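Local coordinates for protein Dok-7 (Mus musculus, PDB 3ML4) that works as a dimeric cytoplasmic adaptor that activates the muscle receptor kinase MuSK, binds phosphoinositides through its PH domain and is essential for neuromuscular synapse formation, at residues P71-E76 against R146-T151; I85-A90 against P150-Q155. All blocks are in the same frame, centred on the assembly; numbering follows the deposited sequence.

Interaction 1 (P71-E76 against R146-T151)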
loop_
_atom_site.group_PDB
_atom_site.type_symbol
_atom_site.label_atom_id
_atom_site.label_comp_id
_atom_site.label_asym_id
_atom_site.label_seq_id
_atom_site.Cartn_x
_atom_site.Cartn_y
_atom_site.Cartn_z
ATOM N N PRO B 71 3.698 10.251 -19.631
ATOM C CA PRO B 71 3.872 11.663 -19.982
ATOM C C PRO B 71 4.038 11.937 -21.474
ATOM O O PRO B 71 4.338 11.028 -22.237
ATOM C CB PRO B 71 5.171 12.028 -19.265
ATOM C CG PRO B 71 5.972 10.756 -19.291
ATOM C CD PRO B 71 4.990 9.606 -19.333
ATOM N N ALA B 72 3.836 13.196 -21.863
ATOM C CA ALA B 72 4.089 13.710 -23.227
ATOM C C ALA B 72 3.229 13.083 -24.326
ATOM O O ALA B 72 3.727 12.719 -25.398
ATOM C CB ALA B 72 5.587 13.657 -23.583
ATOM N N LEU B 73 1.937 12.960 -24.041
ATOM C CA LEU B 73 0.943 12.610 -25.043
ATOM C C LEU B 73 0.228 13.892 -25.438
ATOM O O LEU B 73 -0.197 14.645 -24.569
ATOM C CB LEU B 73 -0.085 11.625 -24.479
ATOM C CG LEU B 73 0.292 10.194 -24.077
ATOM C CD1 LEU B 73 -0.851 9.562 -23.295
ATOM C CD2 LEU B 73 0.682 9.311 -25.265
ATOM N N PRO B 74 0.105 14.158 -26.751
ATOM C CA PRO B 74 -0.645 15.326 -27.209
ATOM C C PRO B 74 -2.137 15.178 -26.917
ATOM O O PRO B 74 -2.714 14.115 -27.164
ATOM C CB PRO B 74 -0.388 15.342 -28.719
ATOM C CG PRO B 74 0.812 14.443 -28.926
ATOM C CD PRO B 74 0.677 13.402 -27.876
ATOM N N TYR B 75 -2.747 16.240 -26.396
ATOM C CA TYR B 75 -4.131 16.200 -25.954
ATOM C C TYR B 75 -4.692 17.608 -25.779
ATOM O O TYR B 75 -4.129 18.422 -25.038
ATOM C CB TYR B 75 -4.225 15.426 -24.636
ATOM C CG TYR B 75 -5.621 15.297 -24.060
ATOM C CD1 TYR B 75 -6.544 14.407 -24.607
ATOM C CD2 TYR B 75 -6.008 16.049 -22.953
ATOM C CE1 TYR B 75 -7.815 14.282 -24.082
ATOM C CE2 TYR B 75 -7.287 15.928 -22.417
ATOM C CZ TYR B 75 -8.183 15.044 -22.987
ATOM O OH TYR B 75 -9.450 14.915 -22.462
ATOM N N GLU B 76 -5.796 17.883 -26.475
ATOM C CA GLU B 76 -6.543 19.151 -26.358
ATOM C C GLU B 76 -5.678 20.411 -26.471
ATOM O O GLU B 76 -5.856 21.371 -25.715
ATOM C CB GLU B 76 -7.359 19.182 -25.055
ATOM C CG GLU B 76 -8.410 18.089 -24.927
ATOM C CD GLU B 76 -9.586 18.263 -25.876
ATOM O OE1 GLU B 76 -9.882 19.412 -26.279
ATOM O OE2 GLU B 76 -10.222 17.238 -26.210
ATOM N N ARG B 146 -3.819 1.996 -24.525
ATOM C CA ARG B 146 -3.844 2.514 -25.890
ATOM C C ARG B 146 -4.512 3.868 -25.963
ATOM O O ARG B 146 -5.332 4.218 -25.106
ATOM C CB ARG B 146 -4.668 1.594 -26.784
ATOM C CG ARG B 146 -3.890 0.624 -27.606
ATOM C CD ARG B 146 -4.833 -0.112 -28.541
ATOM N NE ARG B 146 -5.113 0.665 -29.743
ATOM C CZ ARG B 146 -4.410 0.582 -30.867
ATOM N NH1 ARG B 146 -3.378 -0.249 -30.951
ATOM N NH2 ARG B 146 -4.742 1.332 -31.907
ATOM N N ASP B 147 -4.185 4.589 -27.033
ATOM C CA ASP B 147 -4.851 5.833 -27.427
ATOM C C ASP B 147 -4.580 7.010 -26.493
ATOM O O ASP B 147 -3.917 6.883 -25.460
ATOM C CB ASP B 147 -6.374 5.648 -27.606
ATOM C CG ASP B 147 -6.742 4.370 -28.351
ATOM O OD1 ASP B 147 -5.903 3.836 -29.107
ATOM O OD2 ASP B 147 -7.888 3.898 -28.178
ATOM N N ILE B 148 -5.079 8.169 -26.906
ATOM C CA ILE B 148 -5.110 9.350 -26.075
ATOM C C ILE B 148 -6.564 9.802 -26.087
ATOM O O ILE B 148 -7.133 9.971 -27.163
ATOM C CB ILE B 148 -4.170 10.453 -26.604
ATOM C CG1 ILE B 148 -2.719 9.951 -26.618
ATOM C CG2 ILE B 148 -4.287 11.706 -25.743
ATOM C CD1 ILE B 148 -1.814 10.642 -27.633
ATOM N N PRO B 149 -7.188 9.933 -24.898
ATOM C CA PRO B 149 -6.598 9.612 -23.589
ATOM C C PRO B 149 -6.526 8.097 -23.374
ATOM O O PRO B 149 -7.435 7.386 -23.793
ATOM C CB PRO B 149 -7.568 10.265 -22.592
ATOM C CG PRO B 149 -8.879 10.300 -23.297
ATOM C CD PRO B 149 -8.581 10.408 -24.780
ATOM N N PRO B 150 -5.445 7.603 -22.738
ATOM C CA PRO B 150 -5.238 6.156 -22.609
ATOM C C PRO B 150 -6.404 5.420 -21.953
ATOM O O PRO B 150 -6.932 5.871 -20.937
ATOM C CB PRO B 150 -3.983 6.053 -21.738
ATOM C CG PRO B 150 -3.283 7.336 -21.934
ATOM C CD PRO B 150 -4.355 8.363 -22.102
ATOM N N THR B 151 -6.804 4.308 -22.562
ATOM C CA THR B 151 -7.810 3.414 -21.989
ATOM C C THR B 151 -7.228 2.014 -21.829
ATOM O O THR B 151 -6.406 1.582 -22.633
ATOM C CB THR B 151 -9.096 3.340 -22.848
ATOM O OG1 THR B 151 -8.768 2.901 -24.171
ATOM C CG2 THR B 151 -9.784 4.696 -22.923
#
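Two loops, 71-76 from the PH domain and 146-151 from the PTB domain, meet mainly through hydrocarbon, with the Pro74 carbonyl oxygen also lying against Ile148 CG2; 277 Å² is buried between them. The tight part centres on Leu73. With its CG anti to the carbonyl carbon (chi1 -66°), the residue points its branched end into the PTB loop and crosses Ile148 obliquely, CD2 lying 3.7 Å from Ile148 CD1. Its other methyl, CD1, meets the buried Pro150 tip to tip, 3.6 Å from Pro150 CG. Ile148 divides its carbons between partners: CG1 and CD1 lie along Leu73, CD1 also approaches CD of the Pro74 ring (3.7 Å), which it crosses nearly square, and CG2, anti to its own backbone N, turns to CD1 of Tyr75 (3.7 Å). An alanine in place of Leu73 would remove both methyls and probably loosen the grip on Ile148 and on the Pro150 ring together.

Past Ile148 the packing thins: the Tyr75 ring, its CG anti to the backbone N (chi1 -180°), slides past Ile148 in the opposite direction and reaches Pro149 at CE1, 4.0 Å from Pro149 CD; Glu76 CG lies over one face. A cis peptide joins Ile148 to Pro149. On the solvent side, exposed Asp147 points away from the PH loop and makes a salt bridge to Arg146 NE whose hydrogen bond is weak; that nitrogen also pairs with Glu129. Two backbone hydrogen bonds between Arg146 and Thr151 close the PTB loop, ending the hairpin of strands 141-146 and 151-157. The PH loop links strands 59-71 and 81-86. At its start Pro71 and Ala72 rest on Met101 of helix 98-112, while Met92 of strand 90-94 touches Tyr75, Pro149 and Pro150, and Pro150 continues onto Ala83 and Ile85 of strand 81-86.

Interaction 2 (I85-A90 against P150-Q155)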
loop_
_atom_site.group_PDB
_atom_site.type_symbol
_atom_site.label_atom_id
_atom_site.label_comp_id
_atom_site.label_asym_id
_atom_site.label_seq_id
_atom_site.Cartn_x
_atom_site.Cartn_y
_atom_site.Cartn_z
ATOM N N ILE B 85 -3.341 6.915 -15.536
ATOM C CA ILE B 85 -4.190 5.881 -16.116
ATOM C C ILE B 85 -4.833 5.048 -15.017
ATOM O O ILE B 85 -4.151 4.551 -14.121
ATOM C CB ILE B 85 -3.404 4.969 -17.078
ATOM C CG1 ILE B 85 -2.663 5.810 -18.121
ATOM C CG2 ILE B 85 -4.348 3.959 -17.761
ATOM C CD1 ILE B 85 -1.460 5.135 -18.710
ATOM N N CYS B 86 -6.152 4.915 -15.092
ATOM C CA CYS B 86 -6.906 4.151 -14.119
ATOM C C CYS B 86 -7.765 3.116 -14.826
ATOM O O CYS B 86 -8.043 3.246 -16.022
ATOM C CB CYS B 86 -7.784 5.082 -13.286
ATOM S SG CYS B 86 -6.870 6.410 -12.482
ATOM N N LEU B 87 -8.187 2.090 -14.087
ATOM C CA LEU B 87 -9.087 1.075 -14.639
ATOM C C LEU B 87 -10.351 1.710 -15.211
ATOM O O LEU B 87 -10.804 1.329 -16.292
ATOM C CB LEU B 87 -9.428 0.005 -13.599
ATOM C CG LEU B 87 -8.259 -0.890 -13.172
ATOM C CD1 LEU B 87 -8.600 -1.676 -11.908
ATOM C CD2 LEU B 87 -7.832 -1.822 -14.309
ATOM N N SER B 88 -10.890 2.696 -14.493
ATOM C CA SER B 88 -12.081 3.427 -14.926
ATOM C C SER B 88 -11.764 4.494 -15.970
ATOM O O SER B 88 -12.196 4.394 -17.119
ATOM C CB SER B 88 -12.806 4.051 -13.726
ATOM O OG SER B 88 -11.903 4.714 -12.850
ATOM N N GLN B 89 -10.993 5.502 -15.567
ATOM C CA GLN B 89 -10.761 6.687 -16.399
ATOM C C GLN B 89 -9.301 7.110 -16.419
ATOM O O GLN B 89 -8.515 6.687 -15.574
ATOM C CB GLN B 89 -11.619 7.861 -15.904
ATOM C CG GLN B 89 -11.056 8.616 -14.675
ATOM C CD GLN B 89 -11.516 8.054 -13.330
ATOM O OE1 GLN B 89 -10.800 8.146 -12.326
ATOM N NE2 GLN B 89 -12.717 7.486 -13.302
ATOM N N ALA B 90 -8.948 7.951 -17.385
ATOM C CA ALA B 90 -7.643 8.601 -17.409
ATOM C C ALA B 90 -7.797 10.045 -16.949
ATOM O O ALA B 90 -8.754 10.727 -17.328
ATOM C CB ALA B 90 -7.053 8.549 -18.797
ATOM N N PRO B 150 -5.445 7.603 -22.738
ATOM C CA PRO B 150 -5.238 6.156 -22.609
ATOM C C PRO B 150 -6.404 5.420 -21.953
ATOM O O PRO B 150 -6.932 5.871 -20.937
ATOM C CB PRO B 150 -3.983 6.053 -21.738
ATOM C CG PRO B 150 -3.283 7.336 -21.934
ATOM C CD PRO B 150 -4.355 8.363 -22.102
ATOM N N THR B 151 -6.804 4.308 -22.562
ATOM C CA THR B 151 -7.810 3.414 -21.989
ATOM C C THR B 151 -7.228 2.014 -21.829
ATOM O O THR B 151 -6.406 1.582 -22.633
ATOM C CB THR B 151 -9.096 3.340 -22.848
ATOM O OG1 THR B 151 -8.768 2.901 -24.171
ATOM C CG2 THR B 151 -9.784 4.696 -22.923
ATOM N N VAL B 152 -7.666 1.318 -20.785
ATOM C CA VAL B 152 -7.170 -0.017 -20.455
ATOM C C VAL B 152 -7.846 -1.063 -21.335
ATOM O O VAL B 152 -9.071 -1.186 -21.329
ATOM C CB VAL B 152 -7.384 -0.335 -18.946
ATOM C CG1 VAL B 152 -7.132 -1.817 -18.632
ATOM C CG2 VAL B 152 -6.496 0.553 -18.091
HETATM N N MSE B 153 -7.036 -1.808 -22.081
HETATM C CA MSE B 153 -7.521 -2.821 -23.019
HETATM C C MSE B 153 -7.205 -4.259 -22.597
HETATM O O MSE B 153 -7.655 -5.209 -23.238
HETATM C CB MSE B 153 -6.947 -2.568 -24.413
HETATM C CG MSE B 153 -5.441 -2.405 -24.431
HETATM SE SE MSE B 153 -4.632 -2.987 -26.105
HETATM C CE MSE B 153 -2.875 -2.218 -25.832
ATOM N N GLY B 154 -6.420 -4.408 -21.536
ATOM C CA GLY B 154 -6.044 -5.722 -21.022
ATOM C C GLY B 154 -5.457 -5.580 -19.636
ATOM O O GLY B 154 -4.650 -4.681 -19.400
ATOM N N GLN B 155 -5.873 -6.455 -18.721
ATOM C CA GLN B 155 -5.429 -6.398 -17.325
ATOM C C GLN B 155 -5.243 -7.777 -16.690
ATOM O O GLN B 155 -6.072 -8.669 -16.862
ATOM C CB GLN B 155 -6.390 -5.556 -16.478
ATOM C CG GLN B 155 -7.824 -6.082 -16.431
ATOM C CD GLN B 155 -8.726 -5.253 -15.533
ATOM O OE1 GLN B 155 -9.707 -4.669 -15.991
ATOM N NE2 GLN B 155 -8.394 -5.195 -14.247
#
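Ile85, near the end of PH strand 81-86, is buried and points toward PTB strand 151-157. Its two branches are shared out: CG1, anti to the carbonyl carbon (chi1 -53°), lies 3.9 Å from CB of Pro150, the isoleucine crossing the proline at about a right angle, while CG2 reaches CG2 of Val152 at 4.0 Å in an oblique crossing. Cys86 turns its side chain away from the PTB strand, and what it offers is its carbonyl: O lies 3.7 Å from Val152 CG2. That methyl, beside the valine's backbone N, touches both an isoleucine branch and a peptide oxygen. Leu87 opens the turn of the PH hairpin. From an exposed position its CD2 makes a looser approach of 4.4 Å to Val152 CG1 and meets the amide of Gln155. The leucine and the glutamine cross nearly square, with Leu87 CD2 3.4 Å from Gln155 NE2, so the amide end lies against a methyl. Gln155 gets there with CG between the backbone N and the carbonyl carbon (chi1 61°) and its chain extended beyond. Ser88 and Gln89 point away, and Ser88 OG is hydrogen-bonded to Asp65 of strand 59-71. At Ala90, where strand 90-94 begins, the methyl points toward segment 150-155 and lies 3.4 Å from Pro150 O.

Nearest CA atoms, those of Leu87 and Val152 and of Ala90 and Pro150, stand 6.2 Å apart, and the two backbones are not paired. Backbone hydrogen bonds run within each sheet, Ile85 with Cys67 and Gly68, Met153 and Gly154 with Leu144. The domains thus meet here mostly by apolar packing, without hydrogen bonds between the two segments, so their relative placement probably depends more on side-chain fit than on directional bonds.

Both contacts join the PH and PTB domains of one chain, and both end on the same PTB hairpin, with Pro150 and Thr151 in common; their centres lie 11 Å apart. Interaction 1 is loop against loop at the surface, rich in proline and fringed by an ion pair within the PTB loop. Interaction 2 is partly buried, larger at 322 Å², and brings the end of a PH strand and its turn against an edge strand of the PTB sheet. Apolar contact dominates each, but a glutamine amide enters the second. Pro149 CB and Ala90 CB, 4.2 Å apart, help make the two patches continuous. No other chain of the assembly touches them.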